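Toll-like receptor 13 (Mus musculus, PDB 4Z0C) recognises and binds bacterial 23S rRNA as an innate immune receptor, signalling through MYD88 and TRAF6 to activate NF-kappa-B and drive cytokine secretion and inflammation. Local coordinates at residues K640-N643 / Q644-K648; L670-K673 / N674-M677; V564-D567 / H568-D572; V541-S544 / N545-Q548; Y1-K5 / C6-E10. All coordinates share one frame; numbering follows the deposited sequence.

Contact 1 (K640-N643 / Q644-K648); sequences KVIN and QSHLK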
# COMPACT_ATOMS: atom_id res chain seq x y z
N LYS A 640 24.44 -21.13 -7.31
CA LYS A 640 25.41 -21.53 -8.32
C LYS A 640 25.73 -23.03 -8.27
O LYS A 640 26.11 -23.65 -9.28
CB LYS A 640 26.72 -20.75 -8.16
CG LYS A 640 26.66 -19.29 -8.57
CD LYS A 640 26.91 -18.37 -7.37
CE LYS A 640 28.32 -18.60 -6.80
NZ LYS A 640 28.61 -17.87 -5.52
N VAL A 641 25.58 -23.61 -7.09
CA VAL A 641 25.95 -24.99 -6.86
C VAL A 641 24.95 -25.67 -5.96
O VAL A 641 24.55 -25.11 -4.94
CB VAL A 641 27.37 -25.07 -6.17
CG1 VAL A 641 27.65 -26.48 -5.63
CG2 VAL A 641 28.47 -24.63 -7.13
N ILE A 642 24.53 -26.87 -6.34
CA ILE A 642 23.80 -27.72 -5.41
C ILE A 642 24.37 -29.16 -5.41
O ILE A 642 24.84 -29.65 -6.43
CB ILE A 642 22.28 -27.64 -5.70
CG1 ILE A 642 21.46 -28.34 -4.62
CG2 ILE A 642 21.97 -28.10 -7.09
CD1 ILE A 642 21.00 -29.67 -4.99
N ASN A 643 24.36 -29.80 -4.24
CA ASN A 643 24.97 -31.11 -4.05
C ASN A 643 24.31 -31.87 -2.92
O ASN A 643 23.39 -31.36 -2.29
CB ASN A 643 26.50 -30.99 -3.81
CG ASN A 643 26.85 -30.15 -2.57
OD1 ASN A 643 26.33 -30.36 -1.48
ND2 ASN A 643 27.73 -29.17 -2.76
N GLN A 644 24.85 -33.07 -2.64
CA GLN A 644 24.32 -34.01 -1.66
C GLN A 644 24.15 -33.42 -0.28
O GLN A 644 23.25 -33.81 0.46
CB GLN A 644 25.25 -35.22 -1.52
CG GLN A 644 25.82 -35.76 -2.80
CD GLN A 644 27.28 -35.42 -3.02
OE1 GLN A 644 27.62 -34.32 -3.44
NE2 GLN A 644 28.15 -36.38 -2.73
N SER A 645 25.06 -32.51 0.08
CA SER A 645 24.98 -31.82 1.37
C SER A 645 23.66 -31.07 1.56
O SER A 645 23.04 -31.15 2.62
CB SER A 645 26.12 -30.83 1.51
OG SER A 645 26.50 -30.73 2.87
N HIS A 646 23.26 -30.32 0.55
CA HIS A 646 22.07 -29.47 0.66
C HIS A 646 20.84 -30.32 0.86
O HIS A 646 19.93 -29.95 1.61
CB HIS A 646 21.92 -28.63 -0.59
CG HIS A 646 23.10 -27.76 -0.86
ND1 HIS A 646 23.65 -27.61 -2.12
CD2 HIS A 646 23.84 -26.98 -0.03
CE1 HIS A 646 24.68 -26.78 -2.05
NE2 HIS A 646 24.82 -26.39 -0.79
N LEU A 647 20.88 -31.48 0.22
CA LEU A 647 19.76 -32.41 0.13
C LEU A 647 19.85 -33.55 1.15
O LEU A 647 19.04 -34.48 1.12
CB LEU A 647 19.72 -33.00 -1.28
CG LEU A 647 19.30 -32.03 -2.38
CD1 LEU A 647 19.23 -32.73 -3.72
CD2 LEU A 647 17.97 -31.36 -2.03
N LYS A 648 20.85 -33.48 2.03
CA LYS A 648 21.03 -34.49 3.07
C LYS A 648 19.77 -34.70 3.92
O LYS A 648 19.18 -33.76 4.45
CB LYS A 648 22.22 -34.13 3.98
CG LYS A 648 22.66 -35.29 4.87
CD LYS A 648 23.56 -34.90 6.04
CE LYS A 648 24.24 -33.54 5.86
NZ LYS A 648 25.14 -33.20 7.00
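Asn643 N donates to His646 ND1 over 3.1 Å, at an angle of 150°, whereas the other two bonds of the turn are weak. The donor sits 34° out of the imidazole plane, so the ring is met from a tilted direction. Accepting at ND1 is consistent with a neutral ring that carries its proton on NE2. Ile642 CA lies at the ring edge, 3.3 Å from that same His646 ND1. Over one face lies the side-chain amide of Asn643, stacked nearly parallel to the ring and with OD1 3.9 Å from His646 ND1. Asparagine suits this place because its short amide serves two purposes: chi1 of 59° sets CG between the backbone N and the carbonyl carbon, folding OD1 back to receive Ser645 N weakly at 2.9 Å, an Asx turn. A second weak bond, His646 N to Asn643 O, tightens the bend. On the inner side Ile642 CD1 meets Leu647 CD1 at 3.8 Å, the two branched chains crossing at about a right angle. Both also rest on Phe656 of strand 655-657, while Asn669 binds the Ile642 amide and the tryptophans of helix 670-678 cover Leu647. Two apolar residues five apart, facing inward from a polar turn, are characteristic of the convex side of a Toll-like receptor leucine-rich repeat, here LRR 25.

Contact 2 (L670-K673 / N674-M677); sequences LWFK and NWSM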
# COMPACT_ATOMS: atom_id res chain seq x y z
N LEU A 670 28.37 -31.88 -10.61
CA LEU A 670 28.37 -33.19 -11.25
C LEU A 670 27.44 -34.17 -10.54
O LEU A 670 26.65 -34.82 -11.18
CB LEU A 670 29.78 -33.78 -11.37
CG LEU A 670 29.81 -35.17 -12.02
CD1 LEU A 670 29.23 -35.08 -13.42
CD2 LEU A 670 31.22 -35.75 -12.06
N TRP A 671 27.51 -34.25 -9.21
CA TRP A 671 26.57 -35.13 -8.52
C TRP A 671 25.10 -34.75 -8.80
O TRP A 671 24.26 -35.62 -9.08
CB TRP A 671 26.80 -35.17 -7.00
CG TRP A 671 25.71 -35.99 -6.34
CD1 TRP A 671 25.67 -37.35 -6.22
CD2 TRP A 671 24.48 -35.50 -5.79
NE1 TRP A 671 24.50 -37.74 -5.60
CE2 TRP A 671 23.75 -36.63 -5.33
CE3 TRP A 671 23.92 -34.23 -5.62
CZ2 TRP A 671 22.50 -36.51 -4.71
CZ3 TRP A 671 22.67 -34.12 -5.01
CH2 TRP A 671 21.98 -35.25 -4.56
N PHE A 672 24.79 -33.45 -8.73
CA PHE A 672 23.42 -32.98 -8.92
C PHE A 672 22.88 -33.32 -10.31
O PHE A 672 21.79 -33.86 -10.43
CB PHE A 672 23.30 -31.47 -8.64
CG PHE A 672 21.90 -30.92 -8.90
CD1 PHE A 672 20.87 -31.18 -8.00
CD2 PHE A 672 21.63 -30.19 -10.05
CE1 PHE A 672 19.60 -30.68 -8.24
CE2 PHE A 672 20.36 -29.70 -10.30
CZ PHE A 672 19.34 -29.95 -9.39
N LYS A 673 23.66 -33.02 -11.34
CA LYS A 673 23.27 -33.26 -12.73
C LYS A 673 22.89 -34.72 -12.99
O LYS A 673 21.87 -34.99 -13.64
CB LYS A 673 24.40 -32.82 -13.67
CG LYS A 673 24.35 -33.44 -15.05
CD LYS A 673 25.71 -33.30 -15.73
CE LYS A 673 25.79 -34.07 -17.04
NZ LYS A 673 25.95 -35.54 -16.83
N ASN A 674 23.70 -35.65 -12.50
CA ASN A 674 23.40 -37.07 -12.66
C ASN A 674 22.21 -37.56 -11.83
O ASN A 674 21.37 -38.31 -12.33
CB ASN A 674 24.64 -37.92 -12.36
CG ASN A 674 25.68 -37.82 -13.46
OD1 ASN A 674 25.34 -37.76 -14.64
ND2 ASN A 674 26.94 -37.71 -13.07
N TRP A 675 22.15 -37.10 -10.58
CA TRP A 675 21.09 -37.51 -9.67
C TRP A 675 19.74 -36.92 -10.10
O TRP A 675 18.71 -37.60 -10.04
CB TRP A 675 21.41 -37.09 -8.23
CG TRP A 675 20.25 -37.27 -7.29
CD1 TRP A 675 19.90 -38.42 -6.62
CD2 TRP A 675 19.26 -36.29 -6.93
NE1 TRP A 675 18.77 -38.20 -5.87
CE2 TRP A 675 18.36 -36.91 -6.03
CE3 TRP A 675 19.06 -34.95 -7.27
CZ2 TRP A 675 17.27 -36.23 -5.48
CZ3 TRP A 675 17.97 -34.28 -6.72
CH2 TRP A 675 17.09 -34.92 -5.83
N SER A 676 19.75 -35.67 -10.54
CA SER A 676 18.51 -34.97 -10.90
C SER A 676 17.86 -35.60 -12.12
O SER A 676 16.64 -35.64 -12.21
CB SER A 676 18.74 -33.50 -11.16
OG SER A 676 19.48 -33.33 -12.35
N MET A 677 18.69 -36.07 -13.06
CA MET A 677 18.19 -36.73 -14.27
C MET A 677 17.72 -38.14 -13.96
O MET A 677 16.79 -38.64 -14.60
CB MET A 677 19.26 -36.78 -15.37
CG MET A 677 19.73 -35.40 -15.84
SD MET A 677 21.04 -35.43 -17.10
CE MET A 677 20.13 -36.24 -18.42
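Trp671 and Trp675, one helical turn apart, point the same way and form an offset stack. The six-membered ring of Trp671 overlaps the five-membered ring of Trp675 with centroids 4.6 Å apart and planes inclined by 15°. The closest atoms are Trp671 CZ2 and Trp675 CG, at 3.5 Å. Trp675 CB adds a CH-pi contact over the Trp671 face, 3.9 Å from the centroid of its six-membered ring. Both indoles reach this arrangement because CG stands opposite the backbone N in each (chi1 175° and 170°), which sends the two rings off the helix in the same direction. Phe672 extends the aromatic surface: its CE1 approaches the edge of the Trp675 ring, while Ser676 CB lies 4.1 Å from its ring centroid, over the face. A residue as small as serine lets the phenyl ring lie close against the helix. Beneath the rings, the helical bonds from Trp675 N to Trp671 O (3.0 Å) and Ser676 N to Phe672 O (2.7 Å) fix the spacing of the stacked residues. Round the helix the chemistry turns polar. Lys673 NZ reaches Asn674 OD1 weakly at 3.2 Å, and Asn674 ND2 in turn binds Asp706. Gln644 packs on Trp671 and Ile642 on Phe672, so the aromatic side is laid against the preceding repeat. An amphipathic helix closing the open end of the hydrophobic core in this way is characteristic of the C-terminal cap, LRRCT, of leucine-rich repeat receptors.

Contact 3 (V564-D567 / H568-D572); sequences VFLD and HHQFD. With nucleotides of chain D.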
# COMPACT_ATOMS: atom_id res chain seq x y z
N VAL A 564 12.82 -9.93 6.14
CA VAL A 564 12.39 -10.84 7.20
C VAL A 564 13.65 -11.34 7.89
O VAL A 564 14.48 -11.98 7.27
CB VAL A 564 11.60 -12.07 6.67
CG1 VAL A 564 11.05 -12.88 7.84
CG2 VAL A 564 10.46 -11.66 5.78
N PHE A 565 13.79 -11.02 9.17
CA PHE A 565 14.95 -11.46 9.94
C PHE A 565 14.49 -12.37 11.06
O PHE A 565 13.87 -11.93 12.02
CB PHE A 565 15.71 -10.26 10.52
CG PHE A 565 16.10 -9.22 9.50
CD1 PHE A 565 16.71 -9.58 8.32
CD2 PHE A 565 15.80 -7.88 9.71
CE1 PHE A 565 17.05 -8.62 7.37
CE2 PHE A 565 16.14 -6.91 8.77
CZ PHE A 565 16.77 -7.28 7.60
N LEU A 566 14.80 -13.66 10.91
CA LEU A 566 14.50 -14.67 11.91
C LEU A 566 15.85 -15.14 12.48
O LEU A 566 16.41 -16.16 12.06
CB LEU A 566 13.71 -15.82 11.25
CG LEU A 566 12.30 -15.43 10.77
CD1 LEU A 566 11.87 -16.13 9.47
CD2 LEU A 566 11.28 -15.72 11.87
N ASP A 567 16.38 -14.37 13.43
CA ASP A 567 17.74 -14.54 13.93
C ASP A 567 17.86 -15.65 14.95
O ASP A 567 18.95 -16.19 15.15
CB ASP A 567 18.25 -13.26 14.61
CG ASP A 567 18.23 -12.05 13.69
OD1 ASP A 567 18.31 -12.20 12.46
OD2 ASP A 567 18.17 -10.93 14.24
N HIS A 568 16.77 -15.97 15.63
CA HIS A 568 16.86 -16.85 16.79
C HIS A 568 16.16 -18.21 16.60
O HIS A 568 16.49 -18.95 15.68
CB HIS A 568 16.35 -16.11 18.03
CG HIS A 568 17.03 -14.79 18.25
ND1 HIS A 568 18.38 -14.69 18.54
CD2 HIS A 568 16.56 -13.52 18.19
CE1 HIS A 568 18.70 -13.42 18.68
NE2 HIS A 568 17.61 -12.69 18.46
N HIS A 569 15.19 -18.53 17.45
CA HIS A 569 14.48 -19.81 17.31
C HIS A 569 12.97 -19.61 17.28
O HIS A 569 12.21 -20.31 17.98
CB HIS A 569 14.92 -20.79 18.39
CG HIS A 569 16.27 -21.39 18.13
ND1 HIS A 569 17.17 -21.67 19.13
CD2 HIS A 569 16.87 -21.74 16.97
CE1 HIS A 569 18.27 -22.18 18.60
NE2 HIS A 569 18.12 -22.23 17.29
N GLN A 570 12.55 -18.68 16.44
CA GLN A 570 11.16 -18.23 16.32
C GLN A 570 10.16 -19.32 15.93
O GLN A 570 9.00 -19.24 16.31
CB GLN A 570 11.07 -17.06 15.35
CG GLN A 570 11.45 -15.72 15.96
CD GLN A 570 12.92 -15.32 15.77
OE1 GLN A 570 13.78 -16.13 15.41
NE2 GLN A 570 13.20 -14.04 16.01
N PHE A 571 10.61 -20.34 15.19
CA PHE A 571 9.70 -21.39 14.74
C PHE A 571 9.55 -22.55 15.72
O PHE A 571 8.78 -23.46 15.47
CB PHE A 571 10.11 -21.92 13.35
CG PHE A 571 9.94 -20.91 12.25
CD1 PHE A 571 9.11 -19.80 12.43
CD2 PHE A 571 10.61 -21.06 11.05
CE1 PHE A 571 8.97 -18.86 11.42
CE2 PHE A 571 10.47 -20.12 10.04
CZ PHE A 571 9.65 -19.02 10.23
N ASP A 572 10.24 -22.49 16.85
CA ASP A 572 10.18 -23.58 17.83
C ASP A 572 8.79 -23.98 18.32
O ASP A 572 8.55 -25.16 18.57
CB ASP A 572 11.12 -23.33 19.01
CG ASP A 572 12.55 -23.76 18.74
OD1 ASP A 572 12.89 -24.01 17.55
OD2 ASP A 572 13.34 -23.83 19.71
P C D 10 21.16 -2.04 10.94
OP1 C D 10 21.64 -1.40 12.18
OP2 C D 10 22.07 -2.93 10.17
O5' C D 10 19.84 -2.84 11.30
C5' C D 10 18.75 -2.18 11.93
C4' C D 10 18.36 -2.87 13.21
O4' C D 10 17.85 -4.19 12.88
C3' C D 10 19.49 -3.07 14.22
O3' C D 10 18.98 -2.89 15.55
C2' C D 10 19.88 -4.53 14.02
O2' C D 10 20.42 -5.15 15.17
C1' C D 10 18.54 -5.17 13.64
N1 C D 10 18.69 -6.38 12.82
C2 C D 10 18.48 -7.63 13.42
O2 C D 10 18.13 -7.70 14.61
N3 C D 10 18.65 -8.74 12.69
C4 C D 10 19.03 -8.65 11.42
N4 C D 10 19.18 -9.81 10.75
C5 C D 10 19.27 -7.40 10.78
C6 C D 10 19.08 -6.29 11.51
O HOH W 1 14.97 -12.05 14.60
O HOH W 2 16.91 -10.34 16.70
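Leu566 and Phe571 form the tight inner side of this leucine-rich repeat turn, LRR 22, while Asp567 and His568 form its watery, RNA-facing side. Inside, Leu566 CD1 touches Phe571 CZ at 3.7 Å, the side chains crossing at about a right angle, and Leu566 CD2 lies equally far from Gln570 CB. A branched leucine and a flat ring fill this space without polar groups to satisfy. Gln570 is the buried polar exception, and both ends of its amide are engaged. Its chain bends at chi2 (94°), turning OE1 back to accept His568 N at 3.0 Å in the carbonyl plane, on a lone pair. NE2 binds Val542 O of the preceding repeat and, weakly, a water that also joins Phe565 O to Asp567 N.

The outer side is looser. His568 is exposed, with Asp567 CB centred over its ring face, and a second water spans Asp567 OD2 and, weakly, His568 NE2. Here the RNA takes over. Cytidine C10 of chain D lays its base over the Phe565 ring, with C5 3.6 Å above the ring plane, where a flat apolar side chain suits a flat base. Asp567 reads the polar edge of the base. Its OD2 comes within 2.7 Å of C10 N3, consistent with a shared proton, while C10 N4 donates to Asp567 OD1 at 3.1 Å and 165°.

Contact 4 (V541-S544 / N545-Q548); sequences VVPS and NFFQ. With nucleotides of chain D.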
# COMPACT_ATOMS: atom_id res chain seq x y z
N VAL A 541 12.69 -7.19 11.99
CA VAL A 541 13.19 -8.05 13.05
C VAL A 541 12.03 -8.75 13.72
O VAL A 541 11.26 -8.12 14.44
CB VAL A 541 14.02 -7.29 14.12
CG1 VAL A 541 14.84 -8.28 14.97
CG2 VAL A 541 14.92 -6.23 13.48
N VAL A 542 11.86 -10.05 13.45
CA VAL A 542 10.77 -10.77 14.10
C VAL A 542 11.09 -10.97 15.58
O VAL A 542 12.13 -11.50 15.91
CB VAL A 542 10.49 -12.12 13.42
CG1 VAL A 542 9.44 -12.87 14.19
CG2 VAL A 542 10.06 -11.92 11.95
N PRO A 543 10.19 -10.52 16.49
CA PRO A 543 10.41 -10.72 17.93
C PRO A 543 10.71 -12.18 18.23
O PRO A 543 10.20 -13.06 17.54
CB PRO A 543 9.06 -10.32 18.54
CG PRO A 543 8.54 -9.29 17.60
CD PRO A 543 8.95 -9.77 16.22
N SER A 544 11.52 -12.43 19.25
CA SER A 544 12.07 -13.76 19.49
C SER A 544 10.99 -14.75 19.94
O SER A 544 11.15 -15.95 19.77
CB SER A 544 13.24 -13.72 20.48
OG SER A 544 12.76 -13.52 21.80
N ASN A 545 9.91 -14.24 20.52
CA ASN A 545 8.81 -15.09 20.96
C ASN A 545 7.53 -14.79 20.15
O ASN A 545 6.40 -14.98 20.63
CB ASN A 545 8.53 -14.88 22.44
CG ASN A 545 8.18 -13.44 22.76
OD1 ASN A 545 8.48 -12.54 21.98
ND2 ASN A 545 7.50 -13.23 23.88
N PHE A 546 7.72 -14.32 18.93
CA PHE A 546 6.60 -13.85 18.14
C PHE A 546 5.52 -14.90 17.91
O PHE A 546 4.33 -14.56 17.86
CB PHE A 546 7.09 -13.30 16.81
CG PHE A 546 6.10 -12.40 16.12
CD1 PHE A 546 5.69 -11.22 16.71
CD2 PHE A 546 5.58 -12.74 14.87
CE1 PHE A 546 4.80 -10.39 16.09
CE2 PHE A 546 4.69 -11.91 14.23
CZ PHE A 546 4.28 -10.74 14.84
N PHE A 547 5.92 -16.18 17.82
CA PHE A 547 4.97 -17.26 17.46
C PHE A 547 4.52 -18.18 18.59
O PHE A 547 3.88 -19.21 18.36
CB PHE A 547 5.51 -18.08 16.29
CG PHE A 547 5.69 -17.27 15.04
CD1 PHE A 547 4.58 -16.73 14.40
CD2 PHE A 547 6.96 -17.02 14.54
CE1 PHE A 547 4.73 -15.96 13.26
CE2 PHE A 547 7.12 -16.25 13.40
CZ PHE A 547 6.00 -15.73 12.75
N GLN A 548 4.85 -17.79 19.81
CA GLN A 548 4.44 -18.47 21.04
C GLN A 548 2.93 -18.75 21.03
O GLN A 548 2.12 -17.88 20.72
CB GLN A 548 4.81 -17.58 22.23
CG GLN A 548 4.76 -18.22 23.61
CD GLN A 548 5.98 -19.06 23.92
OE1 GLN A 548 6.90 -19.17 23.11
NE2 GLN A 548 6.00 -19.66 25.11
P C D 10 21.16 -2.04 10.94
OP1 C D 10 21.64 -1.40 12.18
OP2 C D 10 22.07 -2.93 10.17
O5' C D 10 19.84 -2.84 11.30
C5' C D 10 18.75 -2.18 11.93
C4' C D 10 18.36 -2.87 13.21
O4' C D 10 17.85 -4.19 12.88
C3' C D 10 19.49 -3.07 14.22
O3' C D 10 18.98 -2.89 15.55
C2' C D 10 19.88 -4.53 14.02
O2' C D 10 20.42 -5.15 15.17
C1' C D 10 18.54 -5.17 13.64
N1 C D 10 18.69 -6.38 12.82
C2 C D 10 18.48 -7.63 13.42
O2 C D 10 18.13 -7.70 14.61
N3 C D 10 18.65 -8.74 12.69
C4 C D 10 19.03 -8.65 11.42
N4 C D 10 19.18 -9.81 10.75
C5 C D 10 19.27 -7.40 10.78
C6 C D 10 19.08 -6.29 11.51
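Val542 CG1 presses on Phe546 CB at 3.5 Å, the heart of a small apolar cluster. The same methyl reaches Phe547 CE2 at 4.2 Å, so one valine branch serves both aromatic residues. Pro543 runs alongside Phe546, its CG 3.6 Å from CD1 of that ring. Placing CG opposite the backbone N (chi1 -161°) swings the Phe546 ring alongside the proline. Phe546 also turns an edge to its neighbour, placing CD2 3.6 Å above the plane of the Phe547 ring, and meets Phe521 edge-to-face.

Around this centre the backbone closes a type I turn from Pro543 to Phe546. Phe546 N donates to Pro543 O at 3.1 Å from well above the carbonyl plane, 66° out of it. Proline suits its place because its ring adds apolar surface beside Phe546 while its carbonyl remains available to close the turn. At the polar rim, Ser544 OG binds Thr515 and Asn545 ND2 binds the carbonyl of Leu516, short side chains that tie this turn to the preceding one. At the other end Val541 CG1 touches O2 of cytidine C10 of chain D. Inward-facing Val542 and Phe547, five residues apart, mark the convex-side turn of a Toll-like receptor leucine-rich repeat, LRR 21.

Contact 5 (Y1-K5 / C6-E10); sequences YGFNK and CTQYE. With nucleotides of chain C.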
# COMPACT_ATOMS: atom_id res chain seq x y z
N TYR A 1 14.72 -37.02 -14.21
CA TYR A 1 13.32 -36.81 -13.90
C TYR A 1 13.07 -35.31 -13.75
O TYR A 1 12.95 -34.75 -12.65
CB TYR A 1 12.92 -37.59 -12.67
CG TYR A 1 11.45 -37.57 -12.32
CD1 TYR A 1 10.48 -37.12 -13.22
CD2 TYR A 1 11.05 -37.96 -11.05
CE1 TYR A 1 9.13 -37.10 -12.85
CE2 TYR A 1 9.75 -37.93 -10.67
CZ TYR A 1 8.79 -37.50 -11.55
OH TYR A 1 7.52 -37.50 -11.10
N GLY A 2 13.00 -34.70 -14.91
CA GLY A 2 12.68 -33.30 -15.07
C GLY A 2 12.61 -33.23 -16.57
O GLY A 2 13.33 -33.96 -17.25
N PHE A 3 11.74 -32.37 -17.08
CA PHE A 3 11.55 -32.26 -18.51
C PHE A 3 12.16 -30.96 -18.99
O PHE A 3 12.79 -30.24 -18.22
CB PHE A 3 10.06 -32.32 -18.85
CG PHE A 3 9.27 -33.27 -17.98
CD1 PHE A 3 9.73 -34.55 -17.71
CD2 PHE A 3 8.07 -32.87 -17.42
CE1 PHE A 3 9.00 -35.41 -16.90
CE2 PHE A 3 7.33 -33.73 -16.61
CZ PHE A 3 7.79 -34.99 -16.35
N ASN A 4 11.96 -30.64 -20.27
CA ASN A 4 12.55 -29.44 -20.85
C ASN A 4 11.60 -28.24 -20.79
O ASN A 4 11.90 -27.25 -20.13
CB ASN A 4 12.99 -29.71 -22.29
CG ASN A 4 13.45 -28.45 -23.01
OD1 ASN A 4 13.84 -27.46 -22.39
ND2 ASN A 4 13.43 -28.49 -24.34
N LYS A 5 10.48 -28.33 -21.50
CA LYS A 5 9.54 -27.22 -21.63
C LYS A 5 8.39 -27.25 -20.62
O LYS A 5 7.78 -26.23 -20.34
CB LYS A 5 8.96 -27.18 -23.04
CG LYS A 5 9.30 -25.93 -23.81
CD LYS A 5 10.67 -25.99 -24.42
CE LYS A 5 10.88 -24.82 -25.37
NZ LYS A 5 12.28 -24.75 -25.87
N CYS A 6 8.14 -28.42 -20.04
CA CYS A 6 6.97 -28.67 -19.20
C CYS A 6 7.37 -29.04 -17.78
O CYS A 6 8.48 -29.52 -17.54
CB CYS A 6 6.18 -29.87 -19.77
SG CYS A 6 5.52 -29.71 -21.44
N THR A 7 6.45 -28.90 -16.84
CA THR A 7 6.71 -29.39 -15.49
C THR A 7 5.52 -30.15 -14.96
O THR A 7 4.40 -29.95 -15.39
CB THR A 7 7.06 -28.24 -14.48
OG1 THR A 7 7.27 -28.79 -13.17
CG2 THR A 7 5.95 -27.19 -14.39
N GLN A 8 5.78 -31.06 -14.02
CA GLN A 8 4.69 -31.67 -13.29
C GLN A 8 4.16 -30.71 -12.22
O GLN A 8 4.86 -29.82 -11.75
CB GLN A 8 5.10 -33.01 -12.67
CG GLN A 8 5.14 -34.16 -13.70
CD GLN A 8 5.64 -35.48 -13.13
OE1 GLN A 8 5.56 -36.50 -13.79
NE2 GLN A 8 6.15 -35.46 -11.90
N TYR A 9 2.89 -30.89 -11.88
CA TYR A 9 2.25 -30.19 -10.78
C TYR A 9 2.73 -30.79 -9.47
O TYR A 9 2.76 -31.99 -9.29
CB TYR A 9 0.73 -30.30 -10.94
CG TYR A 9 -0.10 -29.82 -9.77
CD1 TYR A 9 0.10 -28.55 -9.20
CD2 TYR A 9 -1.11 -30.62 -9.25
CE1 TYR A 9 -0.68 -28.13 -8.13
CE2 TYR A 9 -1.91 -30.20 -8.20
CZ TYR A 9 -1.69 -28.95 -7.64
OH TYR A 9 -2.50 -28.57 -6.59
N GLU A 10 3.05 -29.93 -8.52
CA GLU A 10 3.69 -30.34 -7.28
C GLU A 10 2.87 -31.36 -6.47
O GLU A 10 3.43 -32.18 -5.76
CB GLU A 10 4.03 -29.07 -6.47
CG GLU A 10 3.73 -27.78 -7.29
CD GLU A 10 4.55 -26.56 -6.86
OE1 GLU A 10 4.62 -26.27 -5.65
OE2 GLU A 10 5.09 -25.87 -7.75
P A C 6 0.00 -23.72 -5.84
OP1 A C 6 -1.46 -23.58 -5.61
OP2 A C 6 0.77 -24.39 -4.77
O5' A C 6 0.22 -24.43 -7.24
C5' A C 6 1.52 -24.63 -7.79
C4' A C 6 1.50 -24.54 -9.30
O4' A C 6 0.59 -25.55 -9.84
C3' A C 6 1.02 -23.21 -9.86
O3' A C 6 1.64 -23.00 -11.12
C2' A C 6 -0.48 -23.46 -10.06
O2' A C 6 -1.09 -22.61 -11.01
C1' A C 6 -0.48 -24.91 -10.53
N9 A C 6 -1.69 -25.67 -10.19
C8 A C 6 -2.49 -25.55 -9.08
N7 A C 6 -3.47 -26.44 -9.03
C5 A C 6 -3.28 -27.22 -10.17
C6 A C 6 -3.96 -28.34 -10.68
N6 A C 6 -5.02 -28.89 -10.10
N1 A C 6 -3.51 -28.89 -11.84
C2 A C 6 -2.43 -28.34 -12.42
N3 A C 6 -1.71 -27.29 -12.03
C4 A C 6 -2.18 -26.77 -10.89
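The N-terminal cap of the leucine-rich repeat solenoid begins with a loop that folds back on its first strand, 7-9, bringing Tyr1 and Phe3 against Gln8. Strand 7-9 pairs antiparallel with strand 15-17, and the disulfide from Cys6 to Cys18 staples the strands, an arrangement familiar from such caps.

Gln8 NE2 donates to Tyr1 OH over a short 2.6 Å, nearly straight at 160°. The hydroxyl lies close to the amide plane of Gln8, whereas the tyrosine ring stands almost perpendicular to that plane, 82° away. A long glutamine, extended beyond CG, can span the gap from strand to loop, and its other end is used too, since OE1 is bonded to Tyr36 OH. Both ends of the buried amide are therefore satisfied. Phe3 turns the edge of its ring to strand 7-9: CD2 lies 3.4 Å from Cys6 O, and CE2 lies 3.7 Å from Gln8 CG. Its ring, like that of Tyr1, also meets His683 near the C-terminal end, so this cap packs on the opposite terminus of the same chain. Thr7 OG1 turns back to the chain and donates to Gln8 O at 3.0 Å.

Beyond the packed part, the chain at Tyr9 and Glu10 faces the RNA. Glu10 pairs with Arg609, and its CD packs 3.7 Å from C5' of adenosine A6 of chain C. The Tyr9 ring lies under the base of that nucleotide, with A6 C5 3.4 Å above the ring plane and Tyr9 CD1 3.1 Å from the ribose O4'.

In the fold
Contacts 1, 3 and 4 are equivalent turns of different repeats, each setting an inward aliphatic residue against an apolar residue five positions on. Contacts 3 and 4 are buried and adjoin, with Phe565 O probably bonded to Val542 N, and both reach the cytidine of chain D. Contact 1 lies nearer the surface, where an imidazole and amide do more of the work, and it packs directly on contact 2, the aromatic helix of the C-terminal cap. Contact 5 belongs to the opposite cap yet touches contact 2 through Tyr1 and Ser676, so the two chain ends meet; it faces the other RNA strand, chain C.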